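Local structure of halogenase PltM (Pseudomonas fluorescens, 6BZN) at residues 424-429 with 504-509; 417-422 with 465-470; 105-110 with 129-134. The protein halogenates phenolic substrates with chloride, bromide or iodide, probably as an FAD-dependent enzyme related to the tryptophan halogenases. All coordinates share one frame; numbering follows the deposited sequence.

In the fold
Interactions 1 and 2 share helix 410-441 and touch each other: L506 packs on S422, and L426 packs on Y467, so the C-terminal loop and helix 465-483 meet the same helix side by side. Interaction 1 is partly buried and almost wholly apolar, made by leucine branches without a hydrogen bond across it. Interaction 2 is fully buried and depends on a tyrosine hydroxyl bonded to a helix carbonyl. Interaction 3, a buried contact of the beta region, instead relies on a backbone hydrogen bond, a bridging water and proline packing. It meets interaction 2 where W420 lies against F110 and L421 against P129, joining the helical part to the sheet near the FAD site.

Interaction 1. Residues 424-429 with 504-509; sequences SNLGSA and AELLPL
L507 turns its side chain onto helix 410-441, where it lies against N425 and L426. Its CB is a spacer that carries the branch point inward from the loop. CG lies beside the backbone N of its own residue and opposite the carbonyl carbon (chi1 -59°), and with chi2 extended (-172°) both methyls face the helix. L507 CG itself is 4.1 Å from L426 CD2. One methyl, L507 CD1, rests 3.8 Å from N425 CB and also approaches the backbone oxygen N425 O. The other, L507 CD2, meets L426 CD2 at 4.0 Å, the two leucine side chains running past each other in opposite directions. The second branch of L426 is used as well: L426 CD1 touches L506 CD2 at 3.9 Å, with these two side chains roughly perpendicular, and L426 is thereby held between successive leucines of the loop. On the far side of L507, L509 CD2 lies 3.4 Å from N425 ND2, a van der Waals contact with the amide nitrogen, whose hydrogen bond goes to Y511 OH. With an alanine in place of L507, CG and both methyls are gone, which would probably open a gap between the loop and N425 CB and L426 CD2, leaving the L426 branch freer to turn. The contact fastens the loop that follows helix 488-502 to the flank of helix 410-441. Helix 465-483 completes this layer, with Y467 packed on both L426 and L506, while P68 and E69 of helix 68-81 meet S428 of helix 410-441.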
loop_
_atom_site.group_PDB
_atom_site.type_symbol
_atom_site.label_atom_id
_atom_site.label_comp_id
_atom_site.label_asym_id
_atom_site.label_seq_id
_atom_site.Cartn_x
_atom_site.Cartn_y
_atom_site.Cartn_z
ATOM N N SER A 424 -12.876 3.248 -2.721
ATOM C CA SER A 424 -11.688 4.087 -2.701
ATOM C C SER A 424 -12.028 5.566 -2.916
ATOM O O SER A 424 -11.485 6.440 -2.242
ATOM C CB SER A 424 -10.686 3.620 -3.755
ATOM O OG SER A 424 -9.580 4.504 -3.795
ATOM N N ASN A 425 -12.908 5.847 -3.876
ATOM C CA ASN A 425 -13.330 7.228 -4.144
ATOM C C ASN A 425 -13.985 7.874 -2.916
ATOM O O ASN A 425 -13.710 9.035 -2.627
ATOM C CB ASN A 425 -14.312 7.301 -5.324
ATOM C CG ASN A 425 -13.686 6.929 -6.663
ATOM O OD1 ASN A 425 -12.453 6.899 -6.842
ATOM N ND2 ASN A 425 -14.535 6.677 -7.629
ATOM N N LEU A 426 -14.825 7.119 -2.195
ATOM C CA LEU A 426 -15.451 7.608 -0.959
ATOM C C LEU A 426 -14.415 7.867 0.149
ATOM O O LEU A 426 -14.445 8.914 0.779
ATOM C CB LEU A 426 -16.562 6.671 -0.470
ATOM C CG LEU A 426 -17.911 6.801 -1.210
ATOM C CD1 LEU A 426 -18.815 5.629 -0.909
ATOM C CD2 LEU A 426 -18.637 8.092 -0.863
ATOM N N GLY A 427 -13.476 6.946 0.340
ATOM C CA GLY A 427 -12.434 7.119 1.360
ATOM C C GLY A 427 -11.531 8.305 1.077
ATOM O O GLY A 427 -11.210 9.088 1.979
ATOM N N SER A 428 -11.134 8.438 -0.180
ATOM C CA SER A 428 -10.330 9.574 -0.619
ATOM C C SER A 428 -11.042 10.903 -0.369
ATOM O O SER A 428 -10.454 11.838 0.153
ATOM C CB SER A 428 -9.971 9.430 -2.089
ATOM O OG SER A 428 -9.260 8.213 -2.281
ATOM N N ALA A 429 -12.321 10.972 -0.740
ATOM C CA ALA A 429 -13.114 12.174 -0.490
ATOM C C ALA A 429 -13.195 12.479 1.003
ATOM O O ALA A 429 -13.086 13.649 1.394
ATOM C CB ALA A 429 -14.512 12.045 -1.092
ATOM N N ALA A 504 -27.102 5.185 -5.574
ATOM C CA ALA A 504 -27.611 6.493 -5.149
ATOM C C ALA A 504 -26.837 7.078 -3.961
ATOM O O ALA A 504 -26.781 8.300 -3.812
ATOM C CB ALA A 504 -29.091 6.397 -4.822
ATOM N N GLU A 505 -26.237 6.210 -3.138
ATOM C CA GLU A 505 -25.498 6.623 -1.946
ATOM C C GLU A 505 -23.973 6.666 -2.154
ATOM O O GLU A 505 -23.232 6.823 -1.182
ATOM C CB GLU A 505 -25.886 5.709 -0.779
ATOM C CG GLU A 505 -27.397 5.680 -0.523
ATOM C CD GLU A 505 -27.863 4.502 0.318
ATOM O OE1 GLU A 505 -28.100 4.702 1.528
ATOM O OE2 GLU A 505 -28.001 3.375 -0.217
ATOM N N LEU A 506 -23.516 6.536 -3.405
ATOM C CA LEU A 506 -22.102 6.631 -3.766
ATOM C C LEU A 506 -21.864 7.971 -4.456
ATOM O O LEU A 506 -22.808 8.736 -4.700
ATOM C CB LEU A 506 -21.708 5.484 -4.716
ATOM C CG LEU A 506 -22.057 4.038 -4.324
ATOM C CD1 LEU A 506 -21.690 3.063 -5.436
ATOM C CD2 LEU A 506 -21.415 3.627 -3.015
ATOM N N LEU A 507 -20.614 8.247 -4.818
ATOM C CA LEU A 507 -20.327 9.405 -5.649
ATOM C C LEU A 507 -21.012 9.215 -7.022
ATOM O O LEU A 507 -21.114 8.093 -7.529
ATOM C CB LEU A 507 -18.819 9.637 -5.816
ATOM C CG LEU A 507 -17.988 9.877 -4.545
ATOM C CD1 LEU A 507 -16.575 10.280 -4.952
ATOM C CD2 LEU A 507 -18.605 10.927 -3.636
ATOM N N PRO A 508 -21.484 10.307 -7.628
ATOM C CA PRO A 508 -22.294 10.207 -8.856
ATOM C C PRO A 508 -21.466 9.991 -10.143
ATOM O O PRO A 508 -21.582 10.767 -11.098
ATOM C CB PRO A 508 -23.030 11.553 -8.866
ATOM C CG PRO A 508 -22.038 12.498 -8.278
ATOM C CD PRO A 508 -21.305 11.712 -7.212
ATOM N N LEU A 509 -20.666 8.923 -10.182
ATOM C CA LEU A 509 -19.731 8.661 -11.289
ATOM C C LEU A 509 -20.272 7.692 -12.336
ATOM O O LEU A 509 -19.637 7.493 -13.361
ATOM C CB LEU A 509 -18.376 8.161 -10.765
ATOM C CG LEU A 509 -17.370 9.263 -10.408
ATOM C CD1 LEU A 509 -17.911 10.258 -9.414
ATOM C CD2 LEU A 509 -16.054 8.685 -9.911
#

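Interaction 2. Residues 417-422 with 465-470; sequences HRVWLS and PAYESL
Y467 reaches from helix 465-483 to V419 and S422 on helix 410-441, in an antiparallel helix pair whose local axes stand 10.4 Å apart at an angle of 155°. The tight part is the tyrosine. Its CG lies opposite the backbone N (chi1 176°), extending the ring across the gap so that Y467 OH donates a short bond of 2.6 Å to V419 O. The hydroxyl comes from above the carbonyl plane, 52° out of it, and the buried phenol oxygen thus finds its acceptor in the helix backbone. S422 sits at the ring edge, S422 OG being 3.4 Å from Y467 CE1. L470, one turn further along, fills in beside the serine with CD2 and faces L498 and H502 of helix 488-502. Looser is the start of helix 465-483: P465 is exposed, and E468 and S469, partly exposed, turn to other partners, S461 and H502. On the other flank of helix 410-441, W420 stacks on F350 and lies about 8 Å, side chain to side chain, from S351 of the FAD site. S422 OG is itself occupied, donating to R418 O at 2.9 Å in the carbonyl plane; R418 O also accepts from S422 N.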
loop_
_atom_site.group_PDB
_atom_site.type_symbol
_atom_site.label_atom_id
_atom_site.label_comp_id
_atom_site.label_asym_id
_atom_site.label_seq_id
_atom_site.Cartn_x
_atom_site.Cartn_y
_atom_site.Cartn_z
ATOM N N HIS A 417 -14.356 -4.281 -10.484
ATOM C CA HIS A 417 -13.455 -3.161 -10.178
ATOM C C HIS A 417 -14.201 -1.919 -9.692
ATOM O O HIS A 417 -13.642 -1.133 -8.948
ATOM C CB HIS A 417 -12.468 -2.861 -11.318
ATOM C CG HIS A 417 -12.838 -1.710 -12.200
ATOM N ND1 HIS A 417 -13.803 -1.802 -13.181
ATOM C CD2 HIS A 417 -12.324 -0.461 -12.297
ATOM C CE1 HIS A 417 -13.886 -0.652 -13.826
ATOM N NE2 HIS A 417 -12.994 0.177 -13.313
ATOM N N ARG A 418 -15.475 -1.788 -10.067
ATOM C CA ARG A 418 -16.318 -0.684 -9.603
ATOM C C ARG A 418 -16.638 -0.751 -8.119
ATOM O O ARG A 418 -16.920 0.273 -7.522
ATOM C CB ARG A 418 -17.620 -0.624 -10.421
ATOM C CG ARG A 418 -17.372 -0.341 -11.896
ATOM C CD ARG A 418 -18.163 -1.261 -12.820
ATOM N NE ARG A 418 -17.623 -1.159 -14.172
ATOM C CZ ARG A 418 -17.858 -0.164 -15.030
ATOM N NH1 ARG A 418 -18.703 0.830 -14.733
ATOM N NH2 ARG A 418 -17.243 -0.158 -16.203
ATOM N N VAL A 419 -16.597 -1.946 -7.529
ATOM C CA VAL A 419 -16.754 -2.110 -6.071
ATOM C C VAL A 419 -15.541 -1.493 -5.353
ATOM O O VAL A 419 -15.692 -0.645 -4.464
ATOM C CB VAL A 419 -16.969 -3.595 -5.691
ATOM C CG1 VAL A 419 -17.014 -3.797 -4.179
ATOM C CG2 VAL A 419 -18.253 -4.118 -6.322
ATOM N N TRP A 420 -14.344 -1.862 -5.783
ATOM C CA TRP A 420 -13.117 -1.217 -5.292
ATOM C C TRP A 420 -13.132 0.300 -5.550
ATOM O O TRP A 420 -12.875 1.100 -4.647
ATOM C CB TRP A 420 -11.873 -1.831 -5.947
ATOM C CG TRP A 420 -10.673 -0.935 -5.839
ATOM C CD1 TRP A 420 -9.914 -0.712 -4.727
ATOM C CD2 TRP A 420 -10.125 -0.119 -6.868
ATOM N NE1 TRP A 420 -8.926 0.199 -5.004
ATOM C CE2 TRP A 420 -9.032 0.579 -6.312
ATOM C CE3 TRP A 420 -10.452 0.094 -8.222
ATOM C CZ2 TRP A 420 -8.261 1.474 -7.053
ATOM C CZ3 TRP A 420 -9.684 0.972 -8.958
ATOM C CH2 TRP A 420 -8.604 1.662 -8.373
ATOM N N LEU A 421 -13.418 0.692 -6.789
ATOM C CA LEU A 421 -13.296 2.099 -7.160
ATOM C C LEU A 421 -14.218 2.994 -6.351
ATOM O O LEU A 421 -13.782 4.003 -5.848
ATOM C CB LEU A 421 -13.554 2.298 -8.648
ATOM C CG LEU A 421 -13.310 3.713 -9.179
ATOM C CD1 LEU A 421 -11.836 4.062 -9.153
ATOM C CD2 LEU A 421 -13.846 3.841 -10.595
ATOM N N SER A 422 -15.497 2.627 -6.253
ATOM C CA SER A 422 -16.466 3.420 -5.518
ATOM C C SER A 422 -16.075 3.582 -4.048
ATOM O O SER A 422 -16.214 4.672 -3.492
ATOM C CB SER A 422 -17.891 2.852 -5.652
ATOM O OG SER A 422 -18.019 1.510 -5.172
ATOM N N PRO A 465 -22.068 3.811 5.595
ATOM C CA PRO A 465 -22.733 2.513 5.778
ATOM C C PRO A 465 -23.247 1.891 4.464
ATOM O O PRO A 465 -23.205 0.673 4.302
ATOM C CB PRO A 465 -23.891 2.825 6.738
ATOM C CG PRO A 465 -23.543 4.121 7.379
ATOM C CD PRO A 465 -22.686 4.876 6.410
ATOM N N ALA A 466 -23.707 2.712 3.529
ATOM C CA ALA A 466 -24.168 2.201 2.242
ATOM C C ALA A 466 -23.031 1.528 1.466
ATOM O O ALA A 466 -23.205 0.413 0.944
ATOM C CB ALA A 466 -24.802 3.303 1.406
ATOM N N TYR A 467 -21.865 2.170 1.412
ATOM C CA TYR A 467 -20.739 1.549 0.712
ATOM C C TYR A 467 -20.339 0.233 1.381
ATOM O O TYR A 467 -20.121 -0.768 0.703
ATOM C CB TYR A 467 -19.486 2.446 0.570
ATOM C CG TYR A 467 -18.426 1.609 -0.076
ATOM C CD1 TYR A 467 -18.512 1.290 -1.426
ATOM C CD2 TYR A 467 -17.451 0.967 0.684
ATOM C CE1 TYR A 467 -17.606 0.428 -2.021
ATOM C CE2 TYR A 467 -16.547 0.093 0.099
ATOM C CZ TYR A 467 -16.621 -0.165 -1.253
ATOM O OH TYR A 467 -15.734 -1.019 -1.863
ATOM N N GLU A 468 -20.242 0.222 2.701
ATOM C CA GLU A 468 -19.777 -0.983 3.381
ATOM C C GLU A 468 -20.765 -2.138 3.244
ATOM O O GLU A 468 -20.369 -3.303 3.250
ATOM C CB GLU A 468 -19.392 -0.674 4.824
ATOM C CG GLU A 468 -18.286 0.381 4.958
ATOM C CD GLU A 468 -17.001 0.096 4.152
ATOM O OE1 GLU A 468 -16.708 -1.079 3.844
ATOM O OE2 GLU A 468 -16.250 1.059 3.844
ATOM N N SER A 469 -22.047 -1.808 3.081
ATOM C CA SER A 469 -23.065 -2.792 2.683
ATOM C C SER A 469 -22.778 -3.372 1.285
ATOM O O SER A 469 -22.840 -4.602 1.081
ATOM C CB SER A 469 -24.464 -2.151 2.723
ATOM O OG SER A 469 -25.433 -3.022 2.156
ATOM N N LEU A 470 -22.471 -2.502 0.322
ATOM C CA LEU A 470 -22.084 -2.956 -1.016
ATOM C C LEU A 470 -20.848 -3.851 -0.964
ATOM O O LEU A 470 -20.834 -4.924 -1.573
ATOM C CB LEU A 470 -21.846 -1.779 -1.971
ATOM C CG LEU A 470 -21.232 -2.091 -3.333
ATOM C CD1 LEU A 470 -22.121 -2.984 -4.180
ATOM C CD2 LEU A 470 -20.929 -0.782 -4.050
#

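Interaction 3. Residues 105-110 with 129-134; sequences GIKLGF and PPLKVP
L131 and L108 are joined by the one hydrogen bond across this contact, from L131 N to L108 O, 2.7 Å long and almost straight at 178°. The donor is tilted 30° from the carbonyl plane, and P130 CA also approaches L108 O. The side chain of L131 lies over the same backbone, L131 CD1 being 3.7 Å from K107 O. P134 CB fits between two apolar ends, 3.8 Å from I106 CD1 and 3.8 Å from L108 CD2, the side chains lying alongside it. Further along, a water bridges the strands, accepting from F110 N at 2.9 Å and donating to P129 O at 2.7 Å; F110 O is buried without a partner, near P129 CD. G109 has a backbone conformation suited to glycine. In the next shell, K107 NZ forms a salt bridge with E135 and bonds A66 O, while the F110 ring meets H250 edge-to-face and packs on W420. F110 also lies about 4 Å, side chain to side chain, from A65 and S351 of the FAD site. The arrangement is a beta hairpin, strands 109-114 and 126-131, bordering that site where the chain bends out of the two-stranded sheet of 104-107 and 134-138.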
loop_
_atom_site.group_PDB
_atom_site.type_symbol
_atom_site.label_atom_id
_atom_site.label_comp_id
_atom_site.label_asym_id
_atom_site.label_seq_id
_atom_site.Cartn_x
_atom_site.Cartn_y
_atom_site.Cartn_z
ATOM N N GLY A 105 8.554 8.068 -10.820
ATOM C CA GLY A 105 7.790 8.161 -12.040
ATOM C C GLY A 105 6.429 8.768 -11.725
ATOM O O GLY A 105 6.149 9.185 -10.595
ATOM N N ILE A 106 5.568 8.762 -12.727
ATOM C CA ILE A 106 4.238 9.363 -12.625
ATOM C C ILE A 106 3.149 8.319 -12.817
ATOM O O ILE A 106 3.356 7.307 -13.487
ATOM C CB ILE A 106 4.099 10.511 -13.651
ATOM C CG1 ILE A 106 2.953 11.431 -13.303
ATOM C CG2 ILE A 106 3.962 9.993 -15.075
ATOM C CD1 ILE A 106 3.017 12.755 -14.041
ATOM N N LYS A 107 1.998 8.548 -12.199
ATOM C CA LYS A 107 0.810 7.762 -12.525
ATOM C C LYS A 107 -0.429 8.628 -12.572
ATOM O O LYS A 107 -0.668 9.466 -11.691
ATOM C CB LYS A 107 0.611 6.572 -11.580
ATOM C CG LYS A 107 0.586 6.932 -10.112
ATOM C CD LYS A 107 0.111 5.779 -9.219
ATOM C CE LYS A 107 -1.364 5.428 -9.371
ATOM N NZ LYS A 107 -2.244 5.933 -8.285
ATOM N N LEU A 108 -1.221 8.396 -13.608
ATOM C CA LEU A 108 -2.475 9.104 -13.802
ATOM C C LEU A 108 -3.661 8.216 -13.471
ATOM O O LEU A 108 -4.813 8.633 -13.664
ATOM C CB LEU A 108 -2.553 9.598 -15.238
ATOM C CG LEU A 108 -1.394 10.505 -15.646
ATOM C CD1 LEU A 108 -1.477 10.850 -17.132
ATOM C CD2 LEU A 108 -1.364 11.760 -14.792
ATOM N N GLY A 109 -3.382 7.013 -12.962
ATOM C CA GLY A 109 -4.410 6.081 -12.534
ATOM C C GLY A 109 -3.896 4.654 -12.472
ATOM O O GLY A 109 -2.722 4.394 -12.735
ATOM N N PHE A 110 -4.787 3.752 -12.084
ATOM C CA PHE A 110 -4.556 2.306 -12.155
ATOM C C PHE A 110 -5.180 1.814 -13.456
ATOM O O PHE A 110 -6.304 2.189 -13.774
ATOM C CB PHE A 110 -5.222 1.569 -10.981
ATOM C CG PHE A 110 -4.477 1.634 -9.643
ATOM C CD1 PHE A 110 -3.186 2.151 -9.508
ATOM C CD2 PHE A 110 -5.074 1.091 -8.509
ATOM C CE1 PHE A 110 -2.537 2.149 -8.268
ATOM C CE2 PHE A 110 -4.433 1.108 -7.264
ATOM C CZ PHE A 110 -3.160 1.629 -7.147
ATOM N N PRO A 129 -9.660 3.798 -14.617
ATOM C CA PRO A 129 -10.307 5.021 -14.158
ATOM C C PRO A 129 -9.260 6.081 -13.834
ATOM O O PRO A 129 -8.453 5.860 -12.950
ATOM C CB PRO A 129 -11.070 4.578 -12.909
ATOM C CG PRO A 129 -10.401 3.316 -12.444
ATOM C CD PRO A 129 -9.647 2.734 -13.594
ATOM N N PRO A 130 -9.252 7.219 -14.554
ATOM C CA PRO A 130 -8.161 8.165 -14.339
ATOM C C PRO A 130 -8.292 9.043 -13.098
ATOM O O PRO A 130 -9.402 9.279 -12.597
ATOM C CB PRO A 130 -8.174 9.024 -15.609
ATOM C CG PRO A 130 -9.506 8.862 -16.208
ATOM C CD PRO A 130 -10.156 7.643 -15.645
ATOM N N LEU A 131 -7.154 9.516 -12.617
ATOM C CA LEU A 131 -7.097 10.516 -11.552
ATOM C C LEU A 131 -7.272 11.902 -12.168
ATOM O O LEU A 131 -7.083 12.082 -13.370
ATOM C CB LEU A 131 -5.736 10.459 -10.851
ATOM C CG LEU A 131 -5.305 9.101 -10.288
ATOM C CD1 LEU A 131 -3.836 9.133 -9.908
ATOM C CD2 LEU A 131 -6.179 8.704 -9.108
ATOM N N LYS A 132 -7.606 12.874 -11.339
ATOM C CA LYS A 132 -7.595 14.280 -11.764
ATOM C C LYS A 132 -6.188 14.855 -11.605
ATOM O O LYS A 132 -5.688 15.519 -12.522
ATOM C CB LYS A 132 -8.608 15.106 -10.960
ATOM C CG LYS A 132 -9.279 16.221 -11.759
ATOM C CD LYS A 132 -10.374 15.686 -12.675
ATOM C CE LYS A 132 -11.190 16.815 -13.292
ATOM N NZ LYS A 132 -12.418 16.324 -13.981
ATOM N N VAL A 133 -5.560 14.564 -10.456
ATOM C CA VAL A 133 -4.203 15.030 -10.102
ATOM C C VAL A 133 -3.200 13.860 -10.208
ATOM O O VAL A 133 -3.480 12.775 -9.720
ATOM C CB VAL A 133 -4.201 15.614 -8.664
ATOM C CG1 VAL A 133 -2.791 15.855 -8.127
ATOM C CG2 VAL A 133 -5.020 16.903 -8.622
ATOM N N PRO A 134 -2.021 14.081 -10.828
ATOM C CA PRO A 134 -1.061 12.985 -10.954
ATOM C C PRO A 134 -0.519 12.513 -9.598
ATOM O O PRO A 134 -0.430 13.294 -8.655
ATOM C CB PRO A 134 0.082 13.591 -11.783
ATOM C CG PRO A 134 -0.469 14.826 -12.388
ATOM C CD PRO A 134 -1.504 15.321 -11.436
HETATM O O HOH W 1 -7.294 4.540 -10.924
#